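Local coordinates for protein purine nucleoside phosphorylase YlmD (PDB 6T1B) that catalyses the phosphorolysis of adenosine, inosine and S-methyl-5'-thioadenosine to free purine bases, and also deaminates adenosine, using a catalytic zinc ion, at residues G17-A22 / H236-E241; V127-V132 / L225-A230; P197-P200 / L205-R208. All coordinates share one frame; numbering follows the deposited sequence.

Interaction 1: G17-A22 / H236-E241; sequences GAPPFA and HIYVSE
Y238 lays its phenol ring against three consecutive residues of the 17-22 loop. The methyl of A18 sits over one ring face: A18 CB is 3.6 Å from the centroid of the Y238 ring and only 12° off the normal, a nearly central CH-pi contact. Farther out, P20 comes from the opposite direction to the phenol, bringing P20 CD to 3.4 Å from Y238 OH and P20 CG to 3.7 Å from Y238 CE1. P19 meets the same end obliquely, P19 CD lying 3.9 Å from Y238 CE2. The ring gets there because Y238 CG is anti to its own carbonyl carbon (chi1 -62°), and its CB already points toward the loop. Strand 237-239 is one of the two outermost strands of a six-stranded mixed sheet, whereas the 17-22 loop joins strands 13-16 and 25-29 of the other, so the phenol links the border of one six-stranded sheet to a connecting loop of the other. Replacing Y238 with a serine would take away the ring and would probably open a gap beneath the A18 methyl and beside both prolines. Within the loop a short 3-10 turn forms, in which F21 N bonds to A18 O at 2.9 Å and A22 N to P19 O at 3.0 Å. P20 also leans on Y173, and F21 packs on Y130, V132 and A175. On the strand side, backbone bonds to V174 and I176 fix Y238 in the sheet, and H236 stacks its ring on Y173.

Interaction 2: V127-V132 / L225-A230; sequences VPIYFV and LQLLAA
The backbone N of A230 is gripped by two carbonyls, Q226 O at 2.9 Å and, weakly, L227 O at 3.1 Å; the weak acceptor belongs to L227, the residue whose side chain meets I129 and F131 across the contact. No hydrogen bond spans the two segments; they join purely through apolar side chains. L227 divides the work between its two methyls. L227 CD2 comes obliquely to the F131 ring, 3.8 Å from F131 CE2 and 4.2 Å from F131 CZ. L227 CD1 faces the other residue at a looser 4.4 Å from I129 CG2, so the branched end of the leucine straddles two residues on the same side of the strand. L227 CG stands anti to its carbonyl carbon (chi1 -70°), which sends the fork toward the sheet. F131 does not aim its CB at the helix, yet its ring swings over to be met at the far end. All three side chains are buried, and the cluster lies near the catalytic site: the side chain of I129 is about 8 Å from that of H143, a ligand of the catalytic zinc. Q226, one residue along the helix, turns elsewhere and gives its NE2 to T149 O. Strand 127-133 runs inside a mixed sheet beside strands 138-144 and 173-176. Helices 219-229 and 153-163 cover one face of it, L227 resting on V174, A154 and V158 and F131 on M157, while Y130 points to the other face, where its OH bonds to G27 O in strand 25-29 of the second sheet.

Interaction 3: P197-P200 / L205-R208; sequences PTLP and LPWR
L199 drives its side chain against L205, P206 and W207 across the connection that leads from helix 189-195 into strand 207-211, an outermost strand of a three-stranded antiparallel sheet. A single methyl carries the contact. L199 CD1 and the P206 ring reach toward each other, with P206 CD 3.5 Å away. The same methyl lies 4.1 Å from W207 CZ3, but here the two side chains slide past each other in opposite directions, the leucine coming obliquely to the six-membered part of the indole. L205 adds its own methyl, CD2, 4.2 Å from L199 CD1. W207 folds back over its own segment: CG sits between the backbone N and the carbonyl carbon (chi1 55°), which brings one indole face over L205 CB, 3.8 Å from the ring plane and offset toward the rim. Around this cluster, W207 rests on V192 and L195 of helix 189-195 and meets the Y215 ring at a steep angle, while P206 packs on E221 and A222 and L199 on L225 of helix 219-229. The backbone at P206 is consistent with an inverse gamma turn, in which W207 N makes a weak hydrogen bond to L205 O, 3.0 Å long.

How the interactions relate
The three contacts are nested along the chain: interaction 3 lies inside the loop closed by interaction 2, which lies inside that closed by interaction 1. Interactions 1 and 2 have centres about 12 Å apart and reach the same six-stranded sheet, the one holding strands 127-133 and 237-239. I237 packs on L228, and the helix packs on the sheet to which the following strand, 237-239, belongs. The centre of interaction 3 is about 14 Å from that of interaction 2, which it touches where P200 meets A229 and Q226 NE2 probably bonds to T198 OG1, and about 23 Å from that of interaction 1, which it does not touch. Helix 219-229 thus lies between the six-stranded sheet and the loop that leads into the small three-stranded sheet.

Interaction 1: G17-A22 / H236-E241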
loop_
_atom_site.group_PDB
_atom_site.type_symbol
_atom_site.label_atom_id
_atom_site.label_comp_id
_atom_site.label_asym_id
_atom_site.label_seq_id
_atom_site.Cartn_x
_atom_site.Cartn_y
_atom_site.Cartn_z
ATOM N N GLY A 17 -0.779 -12.907 5.176
ATOM C CA GLY A 17 -0.789 -14.017 6.104
ATOM C C GLY A 17 0.014 -13.813 7.369
ATOM O O GLY A 17 0.148 -14.770 8.152
ATOM N N ALA A 18 0.558 -12.632 7.599
ATOM C CA ALA A 18 1.258 -12.378 8.847
ATOM C C ALA A 18 0.286 -12.554 10.014
ATOM O O ALA A 18 -0.834 -12.021 9.964
ATOM C CB ALA A 18 1.835 -10.965 8.823
ATOM N N PRO A 19 0.671 -13.269 11.071
ATOM C CA PRO A 19 -0.287 -13.624 12.142
ATOM C C PRO A 19 -1.021 -12.428 12.724
ATOM O O PRO A 19 -2.230 -12.526 12.987
ATOM C CB PRO A 19 0.600 -14.302 13.200
ATOM C CG PRO A 19 1.708 -14.884 12.418
ATOM C CD PRO A 19 1.970 -13.951 11.265
ATOM N N PRO A 20 -0.362 -11.282 12.933
ATOM C CA PRO A 20 -1.082 -10.144 13.532
ATOM C C PRO A 20 -2.231 -9.614 12.676
ATOM O O PRO A 20 -3.066 -8.867 13.191
ATOM C CB PRO A 20 0.009 -9.079 13.731
ATOM C CG PRO A 20 1.300 -9.821 13.669
ATOM C CD PRO A 20 1.071 -10.976 12.736
ATOM N N PHE A 21 -2.302 -9.968 11.395
ATOM C CA PHE A 21 -3.353 -9.500 10.506
ATOM C C PHE A 21 -4.487 -10.513 10.386
ATOM O O PHE A 21 -5.414 -10.315 9.588
ATOM C CB PHE A 21 -2.747 -9.133 9.140
ATOM C CG PHE A 21 -1.868 -7.909 9.181
ATOM C CD1 PHE A 21 -0.541 -7.985 9.539
ATOM C CD2 PHE A 21 -2.393 -6.676 8.853
ATOM C CE1 PHE A 21 0.250 -6.857 9.592
ATOM C CE2 PHE A 21 -1.608 -5.552 8.894
ATOM C CZ PHE A 21 -0.287 -5.642 9.255
ATOM N N ALA A 22 -4.447 -11.575 11.190
ATOM C CA ALA A 22 -5.445 -12.630 11.074
ATOM C C ALA A 22 -6.853 -12.136 11.395
ATOM O O ALA A 22 -7.834 -12.721 10.913
ATOM C CB ALA A 22 -5.074 -13.793 11.996
ATOM N N HIS A 236 7.787 -7.112 14.737
ATOM C CA HIS A 236 6.435 -6.760 14.349
ATOM C C HIS A 236 6.319 -6.340 12.893
ATOM O O HIS A 236 5.215 -5.985 12.463
ATOM C CB HIS A 236 5.916 -5.612 15.211
ATOM C CG HIS A 236 5.633 -5.976 16.638
ATOM N ND1 HIS A 236 4.738 -5.258 17.393
ATOM C CD2 HIS A 236 6.103 -6.962 17.440
ATOM C CE1 HIS A 236 4.670 -5.778 18.607
ATOM N NE2 HIS A 236 5.479 -6.821 18.658
ATOM N N ILE A 237 7.431 -6.306 12.154
ATOM C CA ILE A 237 7.464 -5.807 10.779
ATOM C C ILE A 237 7.740 -6.980 9.852
ATOM O O ILE A 237 8.817 -7.601 9.928
ATOM C CB ILE A 237 8.537 -4.729 10.576
ATOM C CG1 ILE A 237 8.293 -3.547 11.510
ATOM C CG2 ILE A 237 8.535 -4.259 9.115
ATOM C CD1 ILE A 237 9.492 -2.602 11.604
ATOM N N TYR A 238 6.779 -7.265 8.977
ATOM C CA TYR A 238 6.850 -8.360 8.023
ATOM C C TYR A 238 7.012 -7.758 6.641
ATOM O O TYR A 238 6.304 -6.809 6.306
ATOM C CB TYR A 238 5.539 -9.143 8.060
ATOM C CG TYR A 238 5.238 -9.794 9.398
ATOM C CD1 TYR A 238 4.757 -9.045 10.460
ATOM C CD2 TYR A 238 5.432 -11.156 9.591
ATOM C CE1 TYR A 238 4.480 -9.635 11.698
ATOM C CE2 TYR A 238 5.147 -11.755 10.815
ATOM C CZ TYR A 238 4.672 -10.982 11.856
ATOM O OH TYR A 238 4.390 -11.583 13.073
ATOM N N VAL A 239 7.936 -8.288 5.847
ATOM C CA VAL A 239 8.253 -7.691 4.547
ATOM C C VAL A 239 8.078 -8.751 3.466
ATOM O O VAL A 239 8.741 -9.792 3.493
ATOM C CB VAL A 239 9.685 -7.133 4.521
ATOM C CG1 VAL A 239 9.984 -6.468 3.200
ATOM C CG2 VAL A 239 9.902 -6.149 5.659
ATOM N N SER A 240 7.205 -8.482 2.500
ATOM C CA SER A 240 7.096 -9.342 1.330
ATOM C C SER A 240 8.356 -9.245 0.477
ATOM O O SER A 240 8.895 -8.153 0.272
ATOM C CB SER A 240 5.908 -8.893 0.476
ATOM O OG SER A 240 5.758 -9.694 -0.683
ATOM N N GLU A 241 8.792 -10.378 -0.068
ATOM C CA GLU A 241 9.909 -10.401 -1.001
ATOM C C GLU A 241 9.458 -10.245 -2.456
ATOM O O GLU A 241 10.307 -10.244 -3.358
ATOM C CB GLU A 241 10.706 -11.706 -0.874
ATOM C CG GLU A 241 11.043 -12.149 0.543
ATOM C CD GLU A 241 12.270 -11.476 1.108
ATOM O OE1 GLU A 241 12.827 -11.998 2.099
ATOM O OE2 GLU A 241 12.676 -10.426 0.567
#

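Interaction 2: V127-V132 / L225-A230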
loop_
_atom_site.group_PDB
_atom_site.type_symbol
_atom_site.label_atom_id
_atom_site.label_comp_id
_atom_site.label_asym_id
_atom_site.label_seq_id
_atom_site.Cartn_x
_atom_site.Cartn_y
_atom_site.Cartn_z
ATOM N N VAL A 127 5.306 1.252 -2.571
ATOM C CA VAL A 127 5.222 0.361 -1.426
ATOM C C VAL A 127 3.882 0.462 -0.711
ATOM O O VAL A 127 3.514 1.544 -0.227
ATOM C CB VAL A 127 6.363 0.630 -0.423
ATOM C CG1 VAL A 127 6.279 -0.363 0.723
ATOM C CG2 VAL A 127 7.699 0.570 -1.116
ATOM N N PRO A 128 3.118 -0.639 -0.619
ATOM C CA PRO A 128 1.918 -0.639 0.234
ATOM C C PRO A 128 2.312 -1.005 1.657
ATOM O O PRO A 128 2.920 -2.063 1.892
ATOM C CB PRO A 128 1.022 -1.704 -0.414
ATOM C CG PRO A 128 1.960 -2.666 -1.070
ATOM C CD PRO A 128 3.293 -1.941 -1.305
ATOM N N ILE A 129 1.989 -0.146 2.607
ATOM C CA ILE A 129 2.360 -0.365 4.002
ATOM C C ILE A 129 1.067 -0.561 4.786
ATOM O O ILE A 129 0.243 0.356 4.883
ATOM C CB ILE A 129 3.202 0.785 4.573
ATOM C CG1 ILE A 129 4.376 1.160 3.678
ATOM C CG2 ILE A 129 3.717 0.351 5.946
ATOM C CD1 ILE A 129 5.138 2.349 4.183
ATOM N N TYR A 130 0.872 -1.772 5.310
ATOM C CA TYR A 130 -0.308 -2.131 6.070
ATOM C C TYR A 130 0.024 -2.070 7.557
ATOM O O TYR A 130 1.052 -2.601 7.987
ATOM C CB TYR A 130 -0.727 -3.575 5.755
ATOM C CG TYR A 130 -1.005 -3.925 4.292
ATOM C CD1 TYR A 130 0.032 -4.043 3.373
ATOM C CD2 TYR A 130 -2.298 -4.208 3.857
ATOM C CE1 TYR A 130 -0.216 -4.396 2.047
ATOM C CE2 TYR A 130 -2.551 -4.557 2.556
ATOM C CZ TYR A 130 -1.504 -4.643 1.646
ATOM O OH TYR A 130 -1.736 -5.031 0.334
ATOM N N PHE A 131 -0.885 -1.483 8.351
ATOM C CA PHE A 131 -0.691 -1.314 9.777
ATOM C C PHE A 131 -1.863 -1.941 10.529
ATOM O O PHE A 131 -3.020 -1.813 10.096
ATOM C CB PHE A 131 -0.675 0.169 10.143
ATOM C CG PHE A 131 0.428 0.977 9.525
ATOM C CD1 PHE A 131 0.357 1.420 8.221
ATOM C CD2 PHE A 131 1.514 1.362 10.276
ATOM C CE1 PHE A 131 1.369 2.210 7.708
ATOM C CE2 PHE A 131 2.523 2.133 9.755
ATOM C CZ PHE A 131 2.445 2.565 8.480
ATOM N N VAL A 132 -1.579 -2.550 11.665
ATOM C CA VAL A 132 -2.639 -3.043 12.522
ATOM C C VAL A 132 -2.185 -2.895 13.959
ATOM O O VAL A 132 -1.020 -3.127 14.293
ATOM C CB VAL A 132 -3.026 -4.501 12.182
ATOM C CG1 VAL A 132 -1.904 -5.472 12.440
ATOM C CG2 VAL A 132 -4.313 -4.904 12.903
ATOM N N LEU A 225 13.249 0.719 7.775
ATOM C CA LEU A 225 14.174 1.444 8.641
ATOM C C LEU A 225 13.486 2.629 9.300
ATOM O O LEU A 225 13.717 2.919 10.479
ATOM C CB LEU A 225 15.392 1.893 7.831
ATOM C CG LEU A 225 16.304 0.771 7.334
ATOM C CD1 LEU A 225 17.295 1.323 6.309
ATOM C CD2 LEU A 225 17.042 0.127 8.466
ATOM N N GLN A 226 12.614 3.318 8.557
ATOM C CA GLN A 226 11.866 4.421 9.147
ATOM C C GLN A 226 10.940 3.926 10.253
ATOM O O GLN A 226 10.820 4.569 11.295
ATOM C CB GLN A 226 11.055 5.166 8.094
ATOM C CG GLN A 226 11.898 6.075 7.214
ATOM C CD GLN A 226 11.053 6.865 6.225
ATOM O OE1 GLN A 226 9.837 6.915 6.334
ATOM N NE2 GLN A 226 11.713 7.513 5.273
ATOM N N LEU A 227 10.245 2.804 10.014
ATOM C CA LEU A 227 9.329 2.277 11.022
ATOM C C LEU A 227 10.071 1.881 12.282
ATOM O O LEU A 227 9.590 2.125 13.394
ATOM C CB LEU A 227 8.568 1.077 10.474
ATOM C CG LEU A 227 7.561 1.447 9.400
ATOM C CD1 LEU A 227 7.184 0.223 8.580
ATOM C CD2 LEU A 227 6.302 2.059 9.984
ATOM N N LEU A 228 11.229 1.240 12.124
ATOM C CA LEU A 228 12.054 0.906 13.276
ATOM C C LEU A 228 12.417 2.161 14.049
ATOM O O LEU A 228 12.309 2.202 15.275
ATOM C CB LEU A 228 13.313 0.178 12.807
ATOM C CG LEU A 228 13.087 -1.232 12.288
ATOM C CD1 LEU A 228 14.278 -1.713 11.455
ATOM C CD2 LEU A 228 12.815 -2.177 13.453
ATOM N N ALA A 229 12.825 3.212 13.334
ATOM C CA ALA A 229 13.205 4.456 14.002
ATOM C C ALA A 229 12.028 5.099 14.717
ATOM O O ALA A 229 12.214 5.769 15.741
ATOM C CB ALA A 229 13.788 5.434 12.978
ATOM N N ALA A 230 10.808 4.901 14.210
ATOM C CA ALA A 230 9.612 5.434 14.858
ATOM C C ALA A 230 9.148 4.596 16.044
ATOM O O ALA A 230 8.199 4.989 16.730
ATOM C CB ALA A 230 8.476 5.551 13.835
#

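Interaction 3: P197-P200 / L205-R208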
loop_
_atom_site.group_PDB
_atom_site.type_symbol
_atom_site.label_atom_id
_atom_site.label_comp_id
_atom_site.label_asym_id
_atom_site.label_seq_id
_atom_site.Cartn_x
_atom_site.Cartn_y
_atom_site.Cartn_z
ATOM N N PRO A 197 17.958 12.198 4.666
ATOM C CA PRO A 197 17.587 12.861 5.926
ATOM C C PRO A 197 16.581 12.102 6.758
ATOM O O PRO A 197 16.405 12.435 7.931
ATOM C CB PRO A 197 17.002 14.206 5.463
ATOM C CG PRO A 197 17.559 14.420 4.096
ATOM C CD PRO A 197 17.706 13.056 3.492
ATOM N N THR A 198 15.894 11.111 6.196
ATOM C CA THR A 198 14.821 10.425 6.906
ATOM C C THR A 198 15.303 9.203 7.677
ATOM O O THR A 198 14.501 8.566 8.373
ATOM C CB THR A 198 13.729 9.987 5.922
ATOM O OG1 THR A 198 14.197 8.860 5.170
ATOM C CG2 THR A 198 13.358 11.117 4.962
ATOM N N LEU A 199 16.573 8.841 7.547
ATOM C CA LEU A 199 17.105 7.655 8.200
ATOM C C LEU A 199 18.049 8.056 9.320
ATOM O O LEU A 199 18.673 9.116 9.259
ATOM C CB LEU A 199 17.879 6.796 7.193
ATOM C CG LEU A 199 17.106 6.397 5.938
ATOM C CD1 LEU A 199 18.048 5.856 4.870
ATOM C CD2 LEU A 199 16.022 5.369 6.252
ATOM N N PRO A 200 18.186 7.222 10.360
ATOM C CA PRO A 200 19.092 7.579 11.454
ATOM C C PRO A 200 20.512 7.724 10.958
ATOM O O PRO A 200 20.933 7.048 10.001
ATOM C CB PRO A 200 18.951 6.385 12.417
ATOM C CG PRO A 200 17.604 5.812 12.121
ATOM C CD PRO A 200 17.411 6.002 10.638
ATOM N N LEU A 205 22.314 2.109 4.530
ATOM C CA LEU A 205 21.534 2.778 3.489
ATOM C C LEU A 205 20.836 1.754 2.606
ATOM O O LEU A 205 21.475 0.783 2.168
ATOM C CB LEU A 205 22.448 3.641 2.638
ATOM C CG LEU A 205 23.183 4.734 3.410
ATOM C CD1 LEU A 205 24.073 5.518 2.449
ATOM C CD2 LEU A 205 22.213 5.641 4.123
ATOM N N PRO A 206 19.565 1.956 2.324
ATOM C CA PRO A 206 18.807 0.974 1.534
ATOM C C PRO A 206 18.941 1.173 0.030
ATOM O O PRO A 206 17.953 1.113 -0.721
ATOM C CB PRO A 206 17.362 1.209 1.995
ATOM C CG PRO A 206 17.334 2.680 2.287
ATOM C CD PRO A 206 18.688 3.003 2.879
ATOM N N TRP A 207 20.165 1.426 -0.412
ATOM C CA TRP A 207 20.450 1.524 -1.832
ATOM C C TRP A 207 21.913 1.183 -2.042
ATOM O O TRP A 207 22.728 1.230 -1.112
ATOM C CB TRP A 207 20.156 2.924 -2.386
ATOM C CG TRP A 207 20.853 4.038 -1.690
ATOM C CD1 TRP A 207 22.154 4.434 -1.843
ATOM C CD2 TRP A 207 20.284 4.917 -0.714
ATOM N NE1 TRP A 207 22.422 5.508 -1.025
ATOM C CE2 TRP A 207 21.287 5.823 -0.325
ATOM C CE3 TRP A 207 19.018 5.028 -0.144
ATOM C CZ2 TRP A 207 21.061 6.814 0.616
ATOM C CZ3 TRP A 207 18.796 6.014 0.796
ATOM C CH2 TRP A 207 19.810 6.896 1.162
ATOM N N ARG A 208 22.246 0.853 -3.291
ATOM C CA ARG A 208 23.594 0.510 -3.719
ATOM C C ARG A 208 23.892 1.254 -5.015
ATOM O O ARG A 208 23.054 1.271 -5.917
ATOM C CB ARG A 208 23.683 -1.004 -3.967
ATOM C CG ARG A 208 25.030 -1.486 -4.463
ATOM C CD ARG A 208 25.063 -3.007 -4.609
ATOM N NE ARG A 208 24.829 -3.688 -3.336
ATOM C CZ ARG A 208 25.205 -4.937 -3.064
ATOM N NH1 ARG A 208 25.848 -5.661 -3.971
ATOM N NH2 ARG A 208 24.946 -5.465 -1.875
#